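Local coordinates for protein Cfl (Pectobacterium brasiliense, PDB 7A9J) that probably activates carboxylic acids such as coronafacic acid with ATP, for joining to an acceptor such as an amine, at residues L206-A209 / V210-T213; W241-L244 / I245-A249. The protein carries 1 engineered substitution. All blocks are in the same frame, centred on the assembly; numbering follows the deposited sequence. Where two conformers were deposited one is given.

Contact 1: residues L206-A209 / V210-T213; sequences LIDA and VNLT
Thr213 turns its hydroxyl back along the helix onto Ala209, one turn earlier, and the carbonyl oxygen of Ala209 thereby receives two hydrogen bonds from a single residue. Thr213 OG1 donates to Ala209 O at 2.7 Å, while Thr213 N reaches the same Ala209 O at 3.0 Å. The two donors approach from opposite faces of the carbonyl plane, each tilted from it by nearly 30°. With OG1 beside its own backbone N and anti to the carbonyl carbon (chi1 -54°), the hydroxyl of this buried threonine finds its acceptor inside the helix, a common way for a buried serine or threonine to satisfy its OH. The preceding carbonyls each take a regular i to i+4 bond: Val210 N to Leu206 O, Asn211 N to Ile207 O at 2.9 Å, and Leu212 N to Asp208 O.

On the more exposed side, Asp208 OD1 and Asn211 ND2 stand 4.3 Å apart and do not bond directly. A water bridges them: it donates to Asp208 OD1 at 2.7 Å and accepts from Asn211 ND2 at 2.9 Å. The other carboxylate oxygen, Asp208 OD2, pairs in a salt bridge with Lys204, so the two oxygens of the group serve different partners. Ile207 runs side by side with Asn211, and Ile207 CG2 lies 3.9 Å from Asn211 ND2, giving the amide an apolar flank.

Helix 203-214, which follows strand 198-202 directly, runs beside the ligand pocket, the Ala209 side chain about 6 Å from the bound indenone acid. It is covered on two sides: Leu206, Ala209 and Thr213 rest on Leu244 of helix 240-251 and Val210 on Gln251, whereas Leu212 packs against loop residues Leu361, Val364 and Ser382.

Contact 2: residues W241-L244 / I245-A249; sequences WSIL and ITFAA. With R4Z (6-ethyl-1-oxidanylidene-indene-4-carboxylic acid), chain B.
Ile245 reaches back one helical turn to lay its terminal methyl on the indole of Trp241. Ile245 CB lies 3.5 Å from Trp241 O, the oxygen that also accepts the backbone bond from Ile245 N. Ile245 CG1, placed beside the backbone N (chi1 -74°), comes to 3.2 Å from Trp241 O and close to Trp241 NE1. The extended second torsion then carries Ile245 CD1 over the indole, 3.6 Å from the centroid of the five-membered ring of Trp241 and 11° off its normal, a clear CH-pi contact. The opposite face of the indole receives the bound indenone acid, whose C03 lies 3.7 Å from Trp241 CE2. Trp241 is thus clamped between protein and ligand, and forms one wall of the pocket. Leu244 adds a second apolar contact, Leu244 CD1 lying 3.5 Å from ligand C14, the end of the ethyl group.

Elsewhere on the helix, Ile243 and Phe247 run side by side, with Ile243 CG2 tightly against Phe247 CE2 at 3.3 Å. Ser242 O takes both the hydroxyl and the amide of Thr246, with Thr246 OG1 at 2.7 Å from Ser242 O.

Helix 240-251 connects parallel strands 230-233 and 255-257 in a beta-alpha-beta unit. Ile243, Thr246 and Phe247 pack on helix 83-95, Trp241 and Ile245 on strand 278-281, and Leu244 and Ala248 on helix 203-214.

Both contacts are successive turns of single helices, their centres about 9 Å apart, and the two helices pack on each other. Leu206 CD1 and Ala209 CB of contact 1 each approach Leu244 CD2 of contact 2 to 3.7 Å, and Val210 CG2 meets Phe247 CB at the same distance. Contact 2 is buried throughout and chiefly apolar, with two of its residues lining the ligand pocket. Contact 1 is mixed: most of its buried residues face helix 240-251, Leu212 faces loops instead, and Asp208 and Asn211 lie on the more exposed side with a bridging water. Leu244 touches both the ligand and helix 203-214, so contact 1 backs this part of the pocket wall.

Contact 1: residues L206-A209 / V210-T213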
loop_
_atom_site.group_PDB
_atom_site.type_symbol
_atom_site.label_atom_id
_atom_site.label_comp_id
_atom_site.label_asym_id
_atom_site.label_seq_id
_atom_site.Cartn_x
_atom_site.Cartn_y
_atom_site.Cartn_z
ATOM N N LEU A 206 -7.202 -14.978 3.341
ATOM C CA LEU A 206 -7.506 -13.737 4.017
ATOM C C LEU A 206 -7.180 -13.820 5.517
ATOM O O LEU A 206 -6.646 -12.859 6.081
ATOM C CB LEU A 206 -8.984 -13.429 3.774
ATOM C CG LEU A 206 -9.426 -12.022 4.009
ATOM C CD1 LEU A 206 -8.667 -11.054 3.098
ATOM C CD2 LEU A 206 -10.953 -12.024 3.698
ATOM N N ILE A 207 -7.535 -14.939 6.163
ATOM C CA ILE A 207 -7.148 -15.169 7.565
ATOM C C ILE A 207 -5.628 -14.953 7.705
ATOM O O ILE A 207 -5.159 -14.211 8.576
ATOM C CB ILE A 207 -7.535 -16.594 7.988
ATOM C CG1 ILE A 207 -9.088 -16.785 8.075
ATOM C CG2 ILE A 207 -6.863 -17.016 9.323
ATOM C CD1 ILE A 207 -9.400 -18.239 8.236
ATOM N N ASP A 208 -4.851 -15.629 6.855
ATOM C CA ASP A 208 -3.393 -15.580 6.995
ATOM C C ASP A 208 -2.851 -14.194 6.632
ATOM O O ASP A 208 -1.920 -13.698 7.278
ATOM C CB ASP A 208 -2.741 -16.682 6.140
ATOM C CG ASP A 208 -3.123 -18.107 6.651
ATOM O OD1 ASP A 208 -3.405 -18.233 7.871
ATOM O OD2 ASP A 208 -3.108 -19.081 5.861
ATOM N N ALA A 209 -3.472 -13.521 5.649
ATOM C CA ALA A 209 -3.043 -12.172 5.303
ATOM C C ALA A 209 -3.370 -11.173 6.412
ATOM O O ALA A 209 -2.602 -10.225 6.664
ATOM C CB ALA A 209 -3.698 -11.742 3.996
ATOM N N VAL A 210 -4.550 -11.317 7.036
ATOM C CA VAL A 210 -4.869 -10.444 8.156
ATOM C C VAL A 210 -3.913 -10.701 9.314
ATOM O O VAL A 210 -3.478 -9.758 10.006
ATOM C CB VAL A 210 -6.346 -10.666 8.588
ATOM C CG1 VAL A 210 -6.590 -9.965 9.907
ATOM C CG2 VAL A 210 -7.269 -10.035 7.475
ATOM N N ASN A 211 -3.580 -11.979 9.545
ATOM C CA ASN A 211 -2.634 -12.329 10.612
ATOM C C ASN A 211 -1.243 -11.711 10.357
ATOM O O ASN A 211 -0.613 -11.214 11.313
ATOM C CB ASN A 211 -2.494 -13.844 10.748
ATOM C CG ASN A 211 -3.702 -14.490 11.444
ATOM O OD1 ASN A 211 -4.521 -13.811 12.046
ATOM N ND2 ASN A 211 -3.800 -15.811 11.348
ATOM N N LEU A 212 -0.800 -11.669 9.100
ATOM C CA LEU A 212 0.430 -10.929 8.778
ATOM C C LEU A 212 0.236 -9.452 9.096
ATOM O O LEU A 212 1.098 -8.809 9.714
ATOM C CB LEU A 212 0.804 -11.064 7.302
ATOM C CG LEU A 212 1.310 -12.466 6.930
ATOM C CD1 LEU A 212 1.237 -12.656 5.420
ATOM C CD2 LEU A 212 2.803 -12.633 7.441
ATOM N N THR A 213 -0.896 -8.893 8.672
ATOM C CA THR A 213 -1.091 -7.457 8.829
ATOM C C THR A 213 -1.183 -7.060 10.303
ATOM O O THR A 213 -0.715 -5.983 10.683
ATOM C CB THR A 213 -2.381 -7.038 8.071
ATOM O OG1 THR A 213 -2.231 -7.522 6.704
ATOM C CG2 THR A 213 -2.497 -5.519 8.070
HETATM O O HOH W 1 -1.821 -17.232 9.747
#

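Contact 2: residues W241-L244 / I245-A249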
loop_
_atom_site.group_PDB
_atom_site.type_symbol
_atom_site.label_atom_id
_atom_site.label_comp_id
_atom_site.label_asym_id
_atom_site.label_seq_id
_atom_site.Cartn_x
_atom_site.Cartn_y
_atom_site.Cartn_z
ATOM N N TRP A 241 -4.372 -3.472 0.486
ATOM C CA TRP A 241 -3.672 -3.221 1.749
ATOM C C TRP A 241 -4.612 -2.615 2.820
ATOM O O TRP A 241 -4.553 -2.995 3.985
ATOM C CB TRP A 241 -2.488 -2.291 1.528
ATOM C CG TRP A 241 -1.580 -2.143 2.723
ATOM C CD1 TRP A 241 -1.308 -3.079 3.693
ATOM C CD2 TRP A 241 -0.796 -0.994 3.021
ATOM N NE1 TRP A 241 -0.402 -2.553 4.622
ATOM C CE2 TRP A 241 -0.087 -1.275 4.227
ATOM C CE3 TRP A 241 -0.642 0.250 2.391
ATOM C CZ2 TRP A 241 0.755 -0.342 4.827
ATOM C CZ3 TRP A 241 0.178 1.169 2.966
ATOM C CH2 TRP A 241 0.848 0.875 4.192
ATOM N N SER A 242 -5.450 -1.671 2.429
ATOM C CA SER A 242 -6.365 -1.057 3.411
ATOM C C SER A 242 -7.438 -2.026 3.854
ATOM O O SER A 242 -7.897 -1.940 4.986
ATOM C CB SER A 242 -7.000 0.179 2.847
ATOM O OG SER A 242 -6.050 1.217 2.751
ATOM N N ILE A 243 -7.882 -2.923 2.972
ATOM C CA ILE A 243 -8.850 -3.937 3.409
ATOM C C ILE A 243 -8.259 -4.767 4.539
ATOM O O ILE A 243 -8.878 -4.968 5.600
ATOM C CB ILE A 243 -9.231 -4.829 2.214
ATOM C CG1 ILE A 243 -9.911 -3.994 1.165
ATOM C CG2 ILE A 243 -10.025 -6.077 2.722
ATOM C CD1 ILE A 243 -10.204 -4.732 -0.172
ATOM N N LEU A 244 -7.001 -5.214 4.346
ATOM C CA LEU A 244 -6.354 -6.018 5.349
ATOM C C LEU A 244 -6.118 -5.223 6.613
ATOM O O LEU A 244 -6.254 -5.779 7.712
ATOM C CB LEU A 244 -5.029 -6.546 4.804
ATOM C CG LEU A 244 -5.148 -7.521 3.625
ATOM C CD1 LEU A 244 -3.678 -7.964 3.215
ATOM C CD2 LEU A 244 -5.923 -8.766 3.971
ATOM N N ILE A 245 -5.683 -3.972 6.478
ATOM C CA ILE A 245 -5.470 -3.129 7.660
ATOM C C ILE A 245 -6.767 -2.987 8.430
ATOM O O ILE A 245 -6.773 -3.084 9.652
ATOM C CB ILE A 245 -4.979 -1.730 7.269
ATOM C CG1 ILE A 245 -3.505 -1.827 6.829
ATOM C CG2 ILE A 245 -5.088 -0.765 8.440
ATOM C CD1 ILE A 245 -3.059 -0.539 6.077
ATOM N N THR A 246 -7.852 -2.777 7.708
ATOM C CA THR A 246 -9.145 -2.559 8.371
ATOM C C THR A 246 -9.605 -3.826 9.115
ATOM O O THR A 246 -10.027 -3.762 10.275
ATOM C CB THR A 246 -10.148 -2.093 7.310
ATOM O OG1 THR A 246 -9.682 -0.879 6.726
ATOM C CG2 THR A 246 -11.610 -1.863 7.981
ATOM N N PHE A 247 -9.553 -4.996 8.468
ATOM C CA PHE A 247 -9.905 -6.223 9.145
ATOM C C PHE A 247 -9.006 -6.442 10.358
ATOM O O PHE A 247 -9.475 -6.830 11.434
ATOM C CB PHE A 247 -9.772 -7.467 8.248
ATOM C CG PHE A 247 -10.724 -7.507 7.080
ATOM C CD1 PHE A 247 -12.058 -7.016 7.182
ATOM C CD2 PHE A 247 -10.361 -8.170 5.940
ATOM C CE1 PHE A 247 -12.902 -7.116 6.078
ATOM C CE2 PHE A 247 -11.208 -8.251 4.841
ATOM C CZ PHE A 247 -12.500 -7.777 4.917
ATOM N N ALA A 248 -7.703 -6.206 10.185
ATOM C CA ALA A 248 -6.775 -6.499 11.270
ATOM C C ALA A 248 -6.990 -5.563 12.442
ATOM O O ALA A 248 -6.960 -6.021 13.590
ATOM C CB ALA A 248 -5.303 -6.374 10.759
ATOM N N ALA A 249 -7.226 -4.268 12.173
ATOM C CA ALA A 249 -7.449 -3.315 13.253
ATOM C C ALA A 249 -8.711 -3.671 14.042
ATOM O O ALA A 249 -8.700 -3.704 15.261
ATOM C CB ALA A 249 -7.637 -1.882 12.728
HETATM C C13 R4Z B . -0.982 -6.860 -0.313
HETATM C C15 R4Z B . 0.650 -5.375 0.939
HETATM C C02 R4Z B . 2.222 -3.691 2.142
HETATM C C03 R4Z B . 2.683 -2.381 2.013
HETATM C C04 R4Z B . 2.108 -1.887 0.685
HETATM C C05 R4Z B . 1.323 -4.180 1.135
HETATM C C06 R4Z B . 1.173 -3.122 0.204
HETATM C C07 R4Z B . 0.323 -3.311 -0.879
HETATM C C08 R4Z B . 0.143 -2.177 -1.901
HETATM C C11 R4Z B . -0.379 -4.504 -1.041
HETATM C C12 R4Z B . -0.229 -5.559 -0.131
HETATM C C14 R4Z B . -2.461 -6.708 0.146
HETATM O O01 R4Z B . 2.570 -4.381 3.064
HETATM O O09 R4Z B . -0.833 -2.262 -2.694
HETATM O O10 R4Z B . 0.941 -1.189 -1.980
#